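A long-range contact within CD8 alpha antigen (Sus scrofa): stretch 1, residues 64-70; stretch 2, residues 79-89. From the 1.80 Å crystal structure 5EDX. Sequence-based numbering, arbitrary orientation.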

ATOM      1  N   ASP A  64     -15.077  12.077  -1.774  1.00 19.97           N
ATOM      2  CA  ASP A  64     -16.500  12.404  -1.813  1.00 16.80           C
ATOM      3  C   ASP A  64     -17.298  11.307  -1.121  1.00 14.20           C
ATOM      4  O   ASP A  64     -17.549  10.253  -1.711  1.00 12.02           O
ATOM      5  CB  ASP A  64     -16.959  12.575  -3.266  1.00 18.98           C
ATOM      6  CG  ASP A  64     -18.357  13.164  -3.376  1.00 19.05           C
ATOM      7  OD1 ASP A  64     -19.109  13.119  -2.383  1.00 18.44           O
ATOM      8  OD2 ASP A  64     -18.709  13.660  -4.466  1.00 17.06           O
ATOM      9  N   THR A  65     -17.702  11.550   0.127  1.00 14.14           N
ATOM     10  CA  THR A  65     -18.332  10.508   0.932  1.00 15.23           C
ATOM     11  C   THR A  65     -19.789  10.242   0.565  1.00 15.72           C
ATOM     12  O   THR A  65     -20.430   9.367   1.141  1.00 16.19           O
ATOM     13  CB  THR A  65     -18.193  10.774   2.453  1.00 19.05           C
ATOM     14  OG1 THR A  65     -18.742  12.056   2.774  1.00 19.72           O
ATOM     15  CG2 THR A  65     -16.726  10.744   2.861  1.00 25.18           C
ATOM     16  N   ARG A  66     -20.305  10.992  -0.403  1.00 14.60           N
ATOM     17  CA  ARG A  66     -21.611  10.693  -0.973  1.00 14.42           C
ATOM     18  C   ARG A  66     -21.518   9.442  -1.837  1.00 15.13           C
ATOM     19  O   ARG A  66     -22.507   8.738  -2.023  1.00 14.00           O
ATOM     20  CB  ARG A  66     -22.116  11.870  -1.818  1.00 14.88           C
ATOM     21  CG  ARG A  66     -22.412  13.129  -1.013  1.00 16.75           C
ATOM     22  CD  ARG A  66     -22.702  14.313  -1.924  1.00 16.97           C
ATOM     23  NE  ARG A  66     -21.576  14.619  -2.802  1.00 17.34           N
ATOM     24  CZ  ARG A  66     -21.510  15.688  -3.592  1.00 23.68           C
ATOM     25  NH1 ARG A  66     -22.507  16.563  -3.613  1.00 20.67           N
ATOM     26  NH2 ARG A  66     -20.445  15.884  -4.356  1.00 19.29           N
ATOM     27  N   TYR A  67     -20.322   9.178  -2.366  1.00 11.38           N
ATOM     28  CA  TYR A  67     -20.105   8.032  -3.244  1.00  8.79           C
ATOM     29  C   TYR A  67     -19.321   6.904  -2.579  1.00 10.19           C
ATOM     30  O   TYR A  67     -19.506   5.744  -2.918  1.00 11.47           O
ATOM     31  CB  TYR A  67     -19.367   8.464  -4.509  1.00 10.86           C
ATOM     32  CG  TYR A  67     -20.228   9.295  -5.424  1.00 10.06           C
ATOM     33  CD1 TYR A  67     -21.113   8.688  -6.307  1.00 13.76           C
ATOM     34  CD2 TYR A  67     -20.167  10.680  -5.397  1.00 12.67           C
ATOM     35  CE1 TYR A  67     -21.915   9.445  -7.149  1.00 12.73           C
ATOM     36  CE2 TYR A  67     -20.968  11.446  -6.235  1.00 13.50           C
ATOM     37  CZ  TYR A  67     -21.834  10.821  -7.104  1.00 15.16           C
ATOM     38  OH  TYR A  67     -22.631  11.577  -7.936  1.00 13.35           O
ATOM     39  N   ILE A  68     -18.420   7.255  -1.669  1.00  9.99           N
ATOM     40  CA  ILE A  68     -17.598   6.253  -0.990  1.00 10.89           C
ATOM     41  C   ILE A  68     -17.596   6.507   0.507  1.00 11.55           C
ATOM     42  O   ILE A  68     -17.124   7.545   0.962  1.00 13.20           O
ATOM     43  CB  ILE A  68     -16.136   6.282  -1.480  1.00 13.31           C
ATOM     44  CG1 ILE A  68     -16.073   5.999  -2.984  1.00 11.96           C
ATOM     45  CG2 ILE A  68     -15.286   5.280  -0.679  1.00 11.24           C
ATOM     46  CD1 ILE A  68     -14.671   5.966  -3.551  1.00 17.26           C
ATOM     47  N   SER A  69     -18.135   5.565   1.275  1.00  9.92           N
ATOM     48  CA  SER A  69     -18.082   5.684   2.730  1.00 10.72           C
ATOM     49  C   SER A  69     -17.675   4.346   3.333  1.00 12.46           C
ATOM     50  O   SER A  69     -17.529   3.354   2.620  1.00 12.21           O
ATOM     51  CB  SER A  69     -19.429   6.142   3.291  1.00 12.29           C
ATOM     52  OG  SER A  69     -20.408   5.125   3.164  1.00 16.56           O
ATOM     53  N   GLY A  70     -17.480   4.315   4.644  1.00  9.78           N
ATOM     54  CA  GLY A  70     -17.127   3.068   5.290  1.00 11.75           C
ATOM     55  C   GLY A  70     -17.384   3.123   6.776  1.00 10.74           C
ATOM     56  O   GLY A  70     -17.622   4.199   7.327  1.00 12.06           O
ATOM     57  N   LEU A  79     -16.570  -1.061   3.279  1.00 11.01           N
ATOM     58  CA  LEU A  79     -16.497   0.061   2.350  1.00  9.36           C
ATOM     59  C   LEU A  79     -17.720  -0.029   1.459  1.00 11.40           C
ATOM     60  O   LEU A  79     -18.054  -1.103   0.963  1.00 12.72           O
ATOM     61  CB  LEU A  79     -15.239  -0.036   1.488  1.00  8.28           C
ATOM     62  CG  LEU A  79     -14.944   1.192   0.626  1.00  9.98           C
ATOM     63  CD1 LEU A  79     -14.431   2.331   1.489  1.00 11.98           C
ATOM     64  CD2 LEU A  79     -13.941   0.859  -0.464  1.00 10.68           C
ATOM     65  N   ILE A  80     -18.396   1.096   1.257  1.00  8.79           N
ATOM     66  CA  ILE A  80     -19.582   1.098   0.420  1.00  9.40           C
ATOM     67  C   ILE A  80     -19.382   2.042  -0.753  1.00  8.73           C
ATOM     68  O   ILE A  80     -19.123   3.223  -0.564  1.00 10.76           O
ATOM     69  CB  ILE A  80     -20.831   1.528   1.204  1.00 10.24           C
ATOM     70  CG1 ILE A  80     -21.145   0.519   2.317  1.00 12.27           C
ATOM     71  CG2 ILE A  80     -22.020   1.651   0.259  1.00 13.41           C
ATOM     72  CD1 ILE A  80     -20.434   0.800   3.610  1.00 19.89           C
ATOM     73  N   LEU A  81     -19.474   1.505  -1.962  1.00  9.50           N
ATOM     74  CA  LEU A  81     -19.480   2.325  -3.165  1.00 11.08           C
ATOM     75  C   LEU A  81     -20.958   2.529  -3.485  1.00 11.44           C
ATOM     76  O   LEU A  81     -21.624   1.625  -3.986  1.00 12.21           O
ATOM     77  CB  LEU A  81     -18.763   1.605  -4.305  1.00 10.93           C
ATOM     78  CG  LEU A  81     -17.394   0.996  -3.979  1.00 12.58           C
ATOM     79  CD1 LEU A  81     -16.853   0.229  -5.178  1.00 12.66           C
ATOM     80  CD2 LEU A  81     -16.400   2.061  -3.526  1.00 12.70           C
ATOM     81  N   HIS A  82     -21.470   3.710  -3.157  1.00 11.65           N
ATOM     82  CA  HIS A  82     -22.916   3.943  -3.136  1.00 13.56           C
ATOM     83  C   HIS A  82     -23.598   3.983  -4.490  1.00 14.06           C
ATOM     84  O   HIS A  82     -24.754   3.567  -4.622  1.00 17.36           O
ATOM     85  CB  HIS A  82     -23.222   5.229  -2.372  1.00 13.79           C
ATOM     86  CG  HIS A  82     -23.091   5.085  -0.889  1.00 14.02           C
ATOM     87  ND1 HIS A  82     -21.964   5.472  -0.201  1.00 19.80           N
ATOM     88  CD2 HIS A  82     -23.941   4.573   0.031  1.00 11.55           C
ATOM     89  CE1 HIS A  82     -22.129   5.215   1.088  1.00 13.08           C
ATOM     90  NE2 HIS A  82     -23.319   4.667   1.252  1.00 20.28           N
ATOM     91  N   ARG A  83     -22.894   4.505  -5.486  1.00 12.85           N
ATOM     92  CA  ARG A  83     -23.481   4.753  -6.790  1.00 14.22           C
ATOM     93  C   ARG A  83     -22.361   4.566  -7.798  1.00 12.32           C
ATOM     94  O   ARG A  83     -21.759   5.531  -8.272  1.00 13.16           O
ATOM     95  CB  ARG A  83     -24.025   6.187  -6.838  1.00 20.25           C
ATOM     96  CG  ARG A  83     -25.314   6.360  -7.622  1.00 29.04           C
ATOM     97  CD  ARG A  83     -25.925   7.739  -7.372  1.00 18.71           C
ATOM     98  NE  ARG A  83     -27.008   7.705  -6.392  1.00 18.00           N
ATOM     99  CZ  ARG A  83     -27.602   8.787  -5.895  1.00 16.20           C
ATOM    100  NH1 ARG A  83     -27.210   9.998  -6.273  1.00 16.17           N
ATOM    101  NH2 ARG A  83     -28.584   8.664  -5.014  1.00 17.97           N
ATOM    102  N   PHE A  84     -22.087   3.305  -8.113  1.00 11.77           N
ATOM    103  CA  PHE A  84     -20.844   2.902  -8.766  1.00 12.14           C
ATOM    104  C   PHE A  84     -20.536   3.724 -10.014  1.00 13.24           C
ATOM    105  O   PHE A  84     -21.332   3.779 -10.954  1.00 15.50           O
ATOM    106  CB  PHE A  84     -20.884   1.400  -9.078  1.00 10.80           C
ATOM    107  CG  PHE A  84     -19.566   0.830  -9.527  1.00 10.24           C
ATOM    108  CD1 PHE A  84     -18.515   0.699  -8.635  1.00 13.21           C
ATOM    109  CD2 PHE A  84     -19.390   0.397 -10.831  1.00 13.05           C
ATOM    110  CE1 PHE A  84     -17.309   0.172  -9.039  1.00  9.82           C
ATOM    111  CE2 PHE A  84     -18.177  -0.139 -11.241  1.00 15.76           C
ATOM    112  CZ  PHE A  84     -17.135  -0.246 -10.346  1.00 12.60           C
ATOM    113  N   ARG A  85     -19.377   4.371 -10.006  1.00 13.68           N
ATOM    114  CA  ARG A  85     -18.938   5.180 -11.136  1.00 12.20           C
ATOM    115  C   ARG A  85     -17.950   4.396 -11.997  1.00 15.24           C
ATOM    116  O   ARG A  85     -17.305   3.452 -11.529  1.00 12.99           O
ATOM    117  CB  ARG A  85     -18.308   6.479 -10.626  1.00 13.10           C
ATOM    118  CG  ARG A  85     -19.266   7.332  -9.786  1.00 14.22           C
ATOM    119  CD  ARG A  85     -18.539   8.405  -8.965  1.00 15.04           C
ATOM    120  NE  ARG A  85     -17.681   7.825  -7.934  1.00 15.20           N
ATOM    121  CZ  ARG A  85     -16.966   8.529  -7.061  1.00 17.18           C
ATOM    122  NH1 ARG A  85     -17.005   9.856  -7.074  1.00 15.45           N
ATOM    123  NH2 ARG A  85     -16.208   7.909  -6.172  1.00 16.12           N
ATOM    124  N   GLU A  86     -17.829   4.782 -13.261  1.00 11.53           N
ATOM    125  CA  GLU A  86     -16.900   4.111 -14.160  1.00 12.06           C
ATOM    126  C   GLU A  86     -15.490   4.161 -13.579  1.00 16.83           C
ATOM    127  O   GLU A  86     -14.735   3.187 -13.644  1.00 14.09           O
ATOM    128  CB  GLU A  86     -16.939   4.777 -15.534  1.00 12.40           C
ATOM    129  CG  GLU A  86     -16.091   4.074 -16.572  1.00 16.30           C
ATOM    130  CD  GLU A  86     -16.410   4.531 -17.979  1.00 27.36           C
ATOM    131  OE1 GLU A  86     -17.193   5.493 -18.127  1.00 18.33           O
ATOM    132  OE2 GLU A  86     -15.883   3.928 -18.935  1.00 24.95           O
ATOM    133  N   GLU A  87     -15.154   5.301 -12.985  1.00 11.05           N
ATOM    134  CA  GLU A  87     -13.842   5.502 -12.394  1.00 12.38           C
ATOM    135  C   GLU A  87     -13.690   4.841 -11.012  1.00 12.74           C
ATOM    136  O   GLU A  87     -12.613   4.887 -10.426  1.00 11.99           O
ATOM    137  CB  GLU A  87     -13.511   6.997 -12.317  1.00 13.64           C
ATOM    138  CG  GLU A  87     -14.435   7.816 -11.422  1.00 14.68           C
ATOM    139  CD  GLU A  87     -15.659   8.349 -12.152  1.00 16.56           C
ATOM    140  OE1 GLU A  87     -15.997   7.837 -13.244  1.00 13.99           O
ATOM    141  OE2 GLU A  87     -16.291   9.288 -11.622  1.00 15.18           O
ATOM    142  N   ASP A  88     -14.762   4.236 -10.498  1.00 12.95           N
ATOM    143  CA  ASP A  88     -14.676   3.452  -9.258  1.00 12.27           C
ATOM    144  C   ASP A  88     -14.123   2.047  -9.519  1.00 13.39           C
ATOM    145  O   ASP A  88     -13.824   1.307  -8.583  1.00 10.79           O
ATOM    146  CB  ASP A  88     -16.043   3.335  -8.566  1.00 10.77           C
ATOM    147  CG  ASP A  88     -16.463   4.614  -7.856  1.00 14.25           C
ATOM    148  OD1 ASP A  88     -17.686   4.848  -7.734  1.00 13.58           O
ATOM    149  OD2 ASP A  88     -15.581   5.378  -7.417  1.00 14.44           O
ATOM    150  N   GLN A  89     -13.998   1.665 -10.786  1.00 11.23           N
ATOM    151  CA  GLN A  89     -13.405   0.369 -11.092  1.00 10.54           C
ATOM    152  C   GLN A  89     -11.963   0.289 -10.607  1.00  9.23           C
ATOM    153  O   GLN A  89     -11.202   1.245 -10.731  1.00  9.74           O
ATOM    154  CB  GLN A  89     -13.429   0.109 -12.589  1.00 11.20           C
ATOM    155  CG  GLN A  89     -14.808  -0.013 -13.174  1.00 12.86           C
ATOM    156  CD  GLN A  89     -14.742  -0.148 -14.675  1.00 14.16           C
ATOM    157  OE1 GLN A  89     -14.611   0.845 -15.393  1.00 21.51           O
ATOM    158  NE2 GLN A  89     -14.803  -1.376 -15.158  1.00  9.00           N
TER
HETATM  159  O   HOH W   1     -19.737   4.855  -5.671  1.00 14.68           O
HETATM  160  O   HOH W   2     -25.425  11.021  -8.410  1.00 15.43           O

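This contact is a short antiparallel β-ladder whose open end is closed by an arginine stacked on a tyrosine, an example of how side chains and solvent extend a pairing beyond its last strand residues. The strands 68-70 and 79-81 run at 157° to one another. S69 and I80 form the hydrogen-bonded pair: S69 N donates to I80 O at 3.1 Å, and I80 N returns a nearly straight bond to S69 O at 2.8 Å. The pattern carries on past the strands, where H82 N donates to Y67 O at 2.8 Å. Between these rungs, at the non-hydrogen-bonded pair I68 and L81, the α-carbons approach the same carbonyls: I68 CA lies 3.4 Å from I80 O, and L81 CA lies 3.4 Å from Y67 O, both as CA-H...O contacts.

I68, L79 and L81 share one face of the sheet, and there the isoleucine packs against both leucines, with I68 CG2 3.8 Å from L79 CD1 and I68 CG1 4.0 Å from L81 CD2.

Beyond the ladder, Y67 has the largest area covered by the other stretch. The guanidinium of R85 lies flat on it, the planes only 5° apart, and R85 CD sits 4.0 Å from the centroid of the Y67 ring, over its face. The arginine is held in this pose by D88: R85 NE donates to D88 OD1 at 3.0 Å, and R85 NH2 forms a salt bridge with D88 OD2 at 2.9 Å. The same guanidinium meets I68 at its edge, R85 NH2 approaching I68 CD1 to 3.6 Å.

Water completes the junction. Water 1 donates to Y67 O and D88 OD1, each at 2.9 Å, and accepts from R83 N at 3.2 Å, so the tyrosine carbonyl serves strand-like pairing and solvent at once.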